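Local coordinates for 462aa long hypothetical selenium-binding protein (Sulfolobus tokodaii, PDB 2ECE), which is of unknown function but belongs to the selenium-binding protein family, adopts a beta-propeller fold and may bind selenium, at residues His62-Pro67 with Arg118-Ile123; Arg95-Val100 with Ile108-Thr113. One frame throughout, in Å; residues are numbered along the deposited sequence.

Contact 1 of 2, residues His62-Pro67 with Arg118-Ile123; sequences HKVELP and REPKII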
ATOM      1  N   HIS A  62     -21.749  -4.120   4.099  1.00 24.68           N
ATOM      2  CA  HIS A  62     -21.883  -2.871   4.840  1.00 24.47           C
ATOM      3  C   HIS A  62     -20.905  -1.830   4.307  1.00 24.23           C
ATOM      4  O   HIS A  62     -19.841  -2.162   3.786  1.00 21.68           O
ATOM      5  CB  HIS A  62     -21.614  -3.096   6.333  1.00 24.93           C
ATOM      6  CG  HIS A  62     -21.888  -1.897   7.191  1.00 26.71           C
ATOM      7  ND1 HIS A  62     -23.161  -1.422   7.422  1.00 28.36           N
ATOM      8  CD2 HIS A  62     -21.051  -1.070   7.866  1.00 25.39           C
ATOM      9  CE1 HIS A  62     -23.099  -0.357   8.202  1.00 27.26           C
ATOM     10  NE2 HIS A  62     -21.831  -0.123   8.487  1.00 27.46           N
ATOM     11  N   LYS A  63     -21.289  -0.567   4.440  1.00 24.06           N
ATOM     12  CA  LYS A  63     -20.462   0.543   4.003  1.00 25.78           C
ATOM     13  C   LYS A  63     -20.379   1.540   5.144  1.00 25.87           C
ATOM     14  O   LYS A  63     -21.398   2.008   5.651  1.00 26.29           O
ATOM     15  CB  LYS A  63     -21.065   1.225   2.767  1.00 25.54           C
ATOM     16  CG  LYS A  63     -21.010   0.401   1.484  1.00 24.67           C
ATOM     17  CD  LYS A  63     -21.549   1.207   0.303  1.00 29.30           C
ATOM     18  CE  LYS A  63     -21.422   0.445  -1.008  1.00 29.68           C
ATOM     19  NZ  LYS A  63     -21.811   1.286  -2.176  1.00 32.74           N
ATOM     20  N   VAL A  64     -19.162   1.831   5.580  1.00 25.60           N
ATOM     21  CA  VAL A  64     -18.974   2.801   6.646  1.00 25.28           C
ATOM     22  C   VAL A  64     -18.818   4.128   5.915  1.00 25.75           C
ATOM     23  O   VAL A  64     -17.711   4.535   5.560  1.00 22.69           O
ATOM     24  CB  VAL A  64     -17.705   2.505   7.459  1.00 24.97           C
ATOM     25  CG1 VAL A  64     -17.597   3.478   8.623  1.00 24.07           C
ATOM     26  CG2 VAL A  64     -17.741   1.063   7.965  1.00 21.87           C
ATOM     27  N   GLU A  65     -19.947   4.779   5.660  1.00 25.78           N
ATOM     28  CA  GLU A  65     -19.947   6.049   4.957  1.00 28.49           C
ATOM     29  C   GLU A  65     -19.395   7.173   5.841  1.00 27.83           C
ATOM     30  O   GLU A  65     -19.807   7.339   6.992  1.00 27.78           O
ATOM     31  CB  GLU A  65     -21.367   6.338   4.450  1.00 31.91           C
ATOM     32  CG  GLU A  65     -21.717   5.442   3.255  1.00 37.61           C
ATOM     33  CD  GLU A  65     -23.201   5.390   2.909  1.00 41.11           C
ATOM     34  OE1 GLU A  65     -24.001   6.140   3.511  1.00 43.41           O
ATOM     35  OE2 GLU A  65     -23.560   4.587   2.017  1.00 42.60           O
ATOM     36  N   LEU A  66     -18.436   7.924   5.300  1.00 25.58           N
ATOM     37  CA  LEU A  66     -17.792   9.013   6.036  1.00 25.44           C
ATOM     38  C   LEU A  66     -18.618  10.298   6.074  1.00 25.25           C
ATOM     39  O   LEU A  66     -19.405  10.561   5.174  1.00 24.22           O
ATOM     40  CB  LEU A  66     -16.410   9.288   5.436  1.00 23.44           C
ATOM     41  CG  LEU A  66     -15.519   8.036   5.432  1.00 23.47           C
ATOM     42  CD1 LEU A  66     -14.182   8.351   4.792  1.00 20.53           C
ATOM     43  CD2 LEU A  66     -15.333   7.540   6.868  1.00 22.57           C
ATOM     44  N   PRO A  67     -18.437  11.117   7.126  1.00 25.40           N
ATOM     45  CA  PRO A  67     -19.166  12.382   7.300  1.00 26.77           C
ATOM     46  C   PRO A  67     -18.733  13.551   6.422  1.00 27.59           C
ATOM     47  O   PRO A  67     -19.416  14.571   6.385  1.00 29.50           O
ATOM     48  CB  PRO A  67     -18.976  12.683   8.782  1.00 26.30           C
ATOM     49  CG  PRO A  67     -17.597  12.151   9.036  1.00 26.62           C
ATOM     50  CD  PRO A  67     -17.642  10.811   8.328  1.00 24.29           C
ATOM     51  N   ARG A 118     -18.748  -7.135  11.101  1.00 22.79           N
ATOM     52  CA  ARG A 118     -19.488  -6.930   9.859  1.00 23.24           C
ATOM     53  C   ARG A 118     -20.097  -5.534   9.776  1.00 22.96           C
ATOM     54  O   ARG A 118     -20.539  -5.108   8.706  1.00 22.97           O
ATOM     55  CB  ARG A 118     -20.593  -7.985   9.715  1.00 23.25           C
ATOM     56  CG  ARG A 118     -20.076  -9.400   9.532  1.00 24.54           C
ATOM     57  CD  ARG A 118     -21.211 -10.422   9.588  1.00 25.79           C
ATOM     58  NE  ARG A 118     -22.073 -10.386   8.408  1.00 25.78           N
ATOM     59  CZ  ARG A 118     -21.795 -10.983   7.252  1.00 25.69           C
ATOM     60  NH1 ARG A 118     -20.673 -11.669   7.105  1.00 25.41           N
ATOM     61  NH2 ARG A 118     -22.649 -10.899   6.241  1.00 30.36           N
ATOM     62  N   GLU A 119     -20.125  -4.823  10.899  1.00 22.30           N
ATOM     63  CA  GLU A 119     -20.680  -3.474  10.912  1.00 25.39           C
ATOM     64  C   GLU A 119     -19.842  -2.546  11.776  1.00 23.75           C
ATOM     65  O   GLU A 119     -20.238  -2.192  12.888  1.00 24.96           O
ATOM     66  CB  GLU A 119     -22.124  -3.472  11.426  1.00 27.29           C
ATOM     67  CG  GLU A 119     -22.821  -2.140  11.183  1.00 34.31           C
ATOM     68  CD  GLU A 119     -24.305  -2.168  11.500  1.00 37.31           C
ATOM     69  OE1 GLU A 119     -24.906  -3.265  11.470  1.00 39.83           O
ATOM     70  OE2 GLU A 119     -24.874  -1.085  11.759  1.00 40.27           O
ATOM     71  N   PRO A 120     -18.667  -2.140  11.270  1.00 24.33           N
ATOM     72  CA  PRO A 120     -17.772  -1.245  12.012  1.00 23.75           C
ATOM     73  C   PRO A 120     -18.430   0.124  12.138  1.00 25.26           C
ATOM     74  O   PRO A 120     -19.261   0.484  11.307  1.00 23.88           O
ATOM     75  CB  PRO A 120     -16.521  -1.190  11.129  1.00 22.93           C
ATOM     76  CG  PRO A 120     -16.630  -2.438  10.260  1.00 23.76           C
ATOM     77  CD  PRO A 120     -18.090  -2.493   9.963  1.00 21.32           C
ATOM     78  N   LYS A 121     -18.062   0.879  13.168  1.00 25.35           N
ATOM     79  CA  LYS A 121     -18.627   2.211  13.371  1.00 27.32           C
ATOM     80  C   LYS A 121     -17.540   3.234  13.679  1.00 25.96           C
ATOM     81  O   LYS A 121     -16.597   2.939  14.406  1.00 23.77           O
ATOM     82  CB  LYS A 121     -19.635   2.192  14.529  1.00 29.33           C
ATOM     83  CG  LYS A 121     -20.947   1.466  14.231  1.00 33.59           C
ATOM     84  CD  LYS A 121     -21.837   1.429  15.468  1.00 34.37           C
ATOM     85  CE  LYS A 121     -23.199   0.803  15.191  1.00 35.87           C
ATOM     86  NZ  LYS A 121     -24.066   1.651  14.323  1.00 36.15           N
ATOM     87  N   ILE A 122     -17.674   4.433  13.116  1.00 25.32           N
ATOM     88  CA  ILE A 122     -16.714   5.500  13.369  1.00 23.85           C
ATOM     89  C   ILE A 122     -16.955   5.946  14.804  1.00 24.08           C
ATOM     90  O   ILE A 122     -18.067   6.347  15.144  1.00 25.12           O
ATOM     91  CB  ILE A 122     -16.958   6.719  12.457  1.00 23.59           C
ATOM     92  CG1 ILE A 122     -16.837   6.317  10.987  1.00 22.46           C
ATOM     93  CG2 ILE A 122     -15.974   7.834  12.809  1.00 21.30           C
ATOM     94  CD1 ILE A 122     -17.259   7.422  10.031  1.00 23.28           C
ATOM     95  N   ILE A 123     -15.931   5.878  15.646  1.00 22.69           N
ATOM     96  CA  ILE A 123     -16.093   6.287  17.031  1.00 23.04           C
ATOM     97  C   ILE A 123     -15.297   7.529  17.410  1.00 25.05           C
ATOM     98  O   ILE A 123     -15.470   8.067  18.503  1.00 25.37           O
ATOM     99  CB  ILE A 123     -15.749   5.129  18.008  1.00 24.05           C
ATOM    100  CG1 ILE A 123     -14.386   4.523  17.673  1.00 22.83           C
ATOM    101  CG2 ILE A 123     -16.850   4.079  17.963  1.00 24.41           C
ATOM    102  CD1 ILE A 123     -13.246   5.096  18.484  1.00 21.55           C
TER
HETATM  103  O   HOH W   1     -21.105   2.040  10.280  1.00 29.15           O

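Contact 2 of 2, residues Arg95-Val100 with Ile108-Thr113; sequences RRFLIV and IYIIDT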
ATOM      1  N   ARG A  95      -6.262  -5.654  18.454  1.00 27.42           N
ATOM      2  CA  ARG A  95      -6.518  -5.320  17.054  1.00 26.11           C
ATOM      3  C   ARG A  95      -8.011  -5.041  17.009  1.00 25.96           C
ATOM      4  O   ARG A  95      -8.822  -5.956  16.830  1.00 25.53           O
ATOM      5  CB  ARG A  95      -6.189  -6.500  16.139  1.00 24.95           C
ATOM      6  CG  ARG A  95      -6.231  -6.160  14.660  1.00 23.86           C
ATOM      7  CD  ARG A  95      -6.297  -7.417  13.811  1.00 23.19           C
ATOM      8  NE  ARG A  95      -5.144  -8.301  13.977  1.00 23.50           N
ATOM      9  CZ  ARG A  95      -3.977  -8.152  13.356  1.00 23.45           C
ATOM     10  NH1 ARG A  95      -3.783  -7.141  12.516  1.00 21.83           N
ATOM     11  NH2 ARG A  95      -3.006  -9.033  13.562  1.00 20.62           N
ATOM     12  N   ARG A  96      -8.373  -3.774  17.161  1.00 23.81           N
ATOM     13  CA  ARG A  96      -9.778  -3.413  17.208  1.00 23.92           C
ATOM     14  C   ARG A  96     -10.220  -2.290  16.283  1.00 21.84           C
ATOM     15  O   ARG A  96     -11.307  -2.347  15.707  1.00 21.72           O
ATOM     16  CB  ARG A  96     -10.133  -3.049  18.651  1.00 24.54           C
ATOM     17  CG  ARG A  96     -11.522  -2.514  18.833  1.00 27.03           C
ATOM     18  CD  ARG A  96     -11.879  -2.417  20.297  1.00 28.11           C
ATOM     19  NE  ARG A  96     -13.268  -2.003  20.443  1.00 32.31           N
ATOM     20  CZ  ARG A  96     -13.912  -1.931  21.600  1.00 35.29           C
ATOM     21  NH1 ARG A  96     -13.292  -2.245  22.732  1.00 36.77           N
ATOM     22  NH2 ARG A  96     -15.185  -1.555  21.622  1.00 37.62           N
ATOM     23  N   PHE A  97      -9.380  -1.274  16.130  1.00 19.81           N
ATOM     24  CA  PHE A  97      -9.752  -0.134  15.307  1.00 19.83           C
ATOM     25  C   PHE A  97      -9.022   0.027  13.991  1.00 18.88           C
ATOM     26  O   PHE A  97      -7.812  -0.189  13.905  1.00 19.04           O
ATOM     27  CB  PHE A  97      -9.561   1.156  16.103  1.00 19.07           C
ATOM     28  CG  PHE A  97     -10.169   1.122  17.473  1.00 19.54           C
ATOM     29  CD1 PHE A  97      -9.443   0.655  18.561  1.00 19.52           C
ATOM     30  CD2 PHE A  97     -11.472   1.569  17.675  1.00 19.52           C
ATOM     31  CE1 PHE A  97     -10.005   0.633  19.836  1.00 20.30           C
ATOM     32  CE2 PHE A  97     -12.045   1.550  18.944  1.00 19.33           C
ATOM     33  CZ  PHE A  97     -11.308   1.081  20.027  1.00 20.54           C
ATOM     34  N   LEU A  98      -9.769   0.416  12.966  1.00 17.65           N
ATOM     35  CA  LEU A  98      -9.168   0.696  11.674  1.00 19.25           C
ATOM     36  C   LEU A  98      -8.827   2.180  11.782  1.00 18.62           C
ATOM     37  O   LEU A  98      -9.667   2.986  12.200  1.00 18.72           O
ATOM     38  CB  LEU A  98     -10.165   0.478  10.527  1.00 17.97           C
ATOM     39  CG  LEU A  98     -10.618  -0.959  10.240  1.00 18.77           C
ATOM     40  CD1 LEU A  98     -11.628  -0.949   9.088  1.00 18.97           C
ATOM     41  CD2 LEU A  98      -9.409  -1.822   9.882  1.00 17.27           C
ATOM     42  N   ILE A  99      -7.590   2.525  11.436  1.00 17.48           N
ATOM     43  CA  ILE A  99      -7.098   3.900  11.463  1.00 15.32           C
ATOM     44  C   ILE A  99      -7.124   4.298   9.987  1.00 17.01           C
ATOM     45  O   ILE A  99      -6.288   3.842   9.203  1.00 13.85           O
ATOM     46  CB  ILE A  99      -5.649   3.941  12.005  1.00 15.52           C
ATOM     47  CG1 ILE A  99      -5.575   3.200  13.341  1.00 15.90           C
ATOM     48  CG2 ILE A  99      -5.186   5.376  12.191  1.00 13.98           C
ATOM     49  CD1 ILE A  99      -6.447   3.802  14.423  1.00 15.34           C
ATOM     50  N   VAL A 100      -8.093   5.139   9.618  1.00 16.60           N
ATOM     51  CA  VAL A 100      -8.300   5.552   8.232  1.00 15.76           C
ATOM     52  C   VAL A 100      -8.065   7.035   7.966  1.00 16.38           C
ATOM     53  O   VAL A 100      -8.895   7.873   8.310  1.00 16.43           O
ATOM     54  CB  VAL A 100      -9.741   5.203   7.796  1.00 17.16           C
ATOM     55  CG1 VAL A 100      -9.942   5.516   6.313  1.00 16.10           C
ATOM     56  CG2 VAL A 100     -10.021   3.730   8.096  1.00 18.10           C
ATOM     57  N   ILE A 108      -8.317  11.991  10.143  1.00 20.04           N
ATOM     58  CA  ILE A 108      -8.105  10.602  10.564  1.00 19.56           C
ATOM     59  C   ILE A 108      -9.364  10.067  11.234  1.00 21.02           C
ATOM     60  O   ILE A 108      -9.877  10.666  12.189  1.00 21.61           O
ATOM     61  CB  ILE A 108      -6.953  10.447  11.580  1.00 19.71           C
ATOM     62  CG1 ILE A 108      -5.644  10.978  10.996  1.00 19.13           C
ATOM     63  CG2 ILE A 108      -6.771   8.955  11.939  1.00 20.04           C
ATOM     64  CD1 ILE A 108      -4.499  10.980  11.998  1.00 19.75           C
ATOM     65  N   TYR A 109      -9.876   8.953  10.724  1.00 18.93           N
ATOM     66  CA  TYR A 109     -11.048   8.338  11.326  1.00 19.53           C
ATOM     67  C   TYR A 109     -10.577   7.137  12.137  1.00 20.42           C
ATOM     68  O   TYR A 109      -9.638   6.434  11.738  1.00 21.80           O
ATOM     69  CB  TYR A 109     -12.028   7.855  10.252  1.00 19.74           C
ATOM     70  CG  TYR A 109     -12.550   8.943   9.344  1.00 20.33           C
ATOM     71  CD1 TYR A 109     -11.954   9.198   8.110  1.00 18.66           C
ATOM     72  CD2 TYR A 109     -13.661   9.700   9.708  1.00 21.22           C
ATOM     73  CE1 TYR A 109     -12.456  10.173   7.257  1.00 18.75           C
ATOM     74  CE2 TYR A 109     -14.170  10.681   8.865  1.00 20.49           C
ATOM     75  CZ  TYR A 109     -13.568  10.913   7.640  1.00 20.41           C
ATOM     76  OH  TYR A 109     -14.084  11.876   6.799  1.00 19.16           O
ATOM     77  N   ILE A 110     -11.220   6.913  13.277  1.00 20.33           N
ATOM     78  CA  ILE A 110     -10.914   5.772  14.131  1.00 19.81           C
ATOM     79  C   ILE A 110     -12.204   4.965  14.043  1.00 22.10           C
ATOM     80  O   ILE A 110     -13.249   5.397  14.548  1.00 22.01           O
ATOM     81  CB  ILE A 110     -10.673   6.197  15.595  1.00 20.52           C
ATOM     82  CG1 ILE A 110      -9.629   7.320  15.657  1.00 20.50           C
ATOM     83  CG2 ILE A 110     -10.195   4.998  16.405  1.00 20.45           C
ATOM     84  CD1 ILE A 110      -8.275   6.949  15.078  1.00 20.58           C
ATOM     85  N   ILE A 111     -12.134   3.809  13.390  1.00 21.39           N
ATOM     86  CA  ILE A 111     -13.308   2.968  13.186  1.00 21.10           C
ATOM     87  C   ILE A 111     -13.244   1.659  13.972  1.00 21.48           C
ATOM     88  O   ILE A 111     -12.376   0.816  13.743  1.00 20.55           O
ATOM     89  CB  ILE A 111     -13.493   2.695  11.672  1.00 20.49           C
ATOM     90  CG1 ILE A 111     -13.591   4.033  10.934  1.00 19.64           C
ATOM     91  CG2 ILE A 111     -14.751   1.865  11.423  1.00 22.89           C
ATOM     92  CD1 ILE A 111     -13.620   3.922   9.427  1.00 19.18           C
ATOM     93  N   ASP A 112     -14.185   1.506  14.901  1.00 20.54           N
ATOM     94  CA  ASP A 112     -14.273   0.340  15.776  1.00 22.37           C
ATOM     95  C   ASP A 112     -14.898  -0.863  15.066  1.00 22.12           C
ATOM     96  O   ASP A 112     -15.989  -0.761  14.509  1.00 24.42           O
ATOM     97  CB  ASP A 112     -15.116   0.709  17.002  1.00 22.80           C
ATOM     98  CG  ASP A 112     -14.952  -0.270  18.154  1.00 25.37           C
ATOM     99  OD1 ASP A 112     -14.341  -1.343  17.960  1.00 25.43           O
ATOM    100  OD2 ASP A 112     -15.442   0.038  19.262  1.00 24.01           O
ATOM    101  N   THR A 113     -14.213  -2.001  15.091  1.00 21.45           N
ATOM    102  CA  THR A 113     -14.730  -3.208  14.452  1.00 20.88           C
ATOM    103  C   THR A 113     -15.403  -4.160  15.448  1.00 23.02           C
ATOM    104  O   THR A 113     -15.799  -5.274  15.084  1.00 22.60           O
ATOM    105  CB  THR A 113     -13.620  -3.984  13.726  1.00 20.25           C
ATOM    106  OG1 THR A 113     -12.606  -4.369  14.663  1.00 20.19           O
ATOM    107  CG2 THR A 113     -13.009  -3.129  12.625  1.00 20.99           C
TER

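Contact 1 of 2, residues His62-Pro67 with Arg118-Ile123
The imidazole of His62 takes CG of Glu119 over one face, a CH-pi contact with the carbon 3.6 Å from the ring centroid and displaced toward the CE1-NE2 rim. In the ring plane, at the NE2 edge, sits a water molecule. It lies 2.9 Å from His62 NE2 and donates a hydrogen bond to Pro120 O at 2.6 Å, so the ring is tied to the facing backbone through solvent. With CG anti to the backbone N (chi1 -173°), His62 leans across toward 118-123, and its CB comes within 3.3 Å of Arg118 O. Glu119 likewise has CG anti to its N, and its carboxylate plane is turned 32° from the ring.

In this beta-propeller the two segments run nearly parallel but belong to different four-stranded sheets, 62-67 on the outermost strand 60-65 of one and 118-123 leading into the outermost strand 121-126 of the next. Val64 meets 118-123 through its two methyl groups: CG2 lies 3.7 Å from Pro120 O and beside the proline ring, and CG1 packs 3.8 Å from Ile122 CG1. Farther along, Ile122 CD1 meets Pro67 CD tip to tip at 3.8 Å, while the Leu66 side chain crosses that of Ile122 at roughly a right angle, Leu66 CD2 lying 3.7 Å from Ile122 CD1.

Contact 2 of 2, residues Arg95-Val100 with Ile108-Thr113
Arg96 O is held by two donors from one residue, Thr113. The backbone N of Thr113 approaches nearly along the C=O axis at 3.0 Å, while Thr113 OG1, between its own N and carbonyl carbon (chi1 60°), donates to Arg96 O from above the carbonyl plane at 2.6 Å. The side chain of Arg96 closes the same end of the strand pair with a salt bridge to Asp112. Extended, it grips Asp112 side-on: NE meets OD1 of Asp112 at 2.8 Å, almost straight and in the guanidinium plane, and NH2 reaches the syn lone pair of OD2 along a more bent path. Asp112 OD1 also accepts from Lys114 N. Arg96 CG rests over the centre of one face of the Phe97 ring, whose CE2 lies 3.5 Å from Asp112 CG. An alanine in place of Arg96 would remove both guanidinium bonds and the cover over Phe97, and would probably leave the buried Asp112 carboxylate poorly compensated.

Beyond this end, Leu98-Ile111 and Val100-Tyr109 form hydrogen-bonded pairs, with Val100 CG2 3.8 Å from Ile111 CD1. On the other face Ile99 and Ile110 run side by side, their CD1 atoms 3.7 Å apart, and Ile99 also touches strands 140-145 and 150-154. Such an antiparallel hairpin, with the face that bears Ile99 packed against the following sheet, is the middle strand pair of a beta-propeller blade.

Read from the N terminus, the chain passes first through 62-67, on the edge strand of one sheet, then through the hairpin strands 95-100 and 108-113, and returns at 118-123. Contact 2 closes a short hairpin loop; contact 1 closes a longer one that encloses it, so the two nest rather than cross. Contact 2 acts within a blade, whereas contact 1 works between neighbouring sheets. They meet through adjacent strands of the second sheet, where Lys121 O lies 2.8 Å from Asp112 N and Ile123 N lies 2.9 Å from Ile110 O, both probable hydrogen bonds. Pro67 CD also packs on the Tyr109 ring, so segment 62-67 touches the hairpin itself.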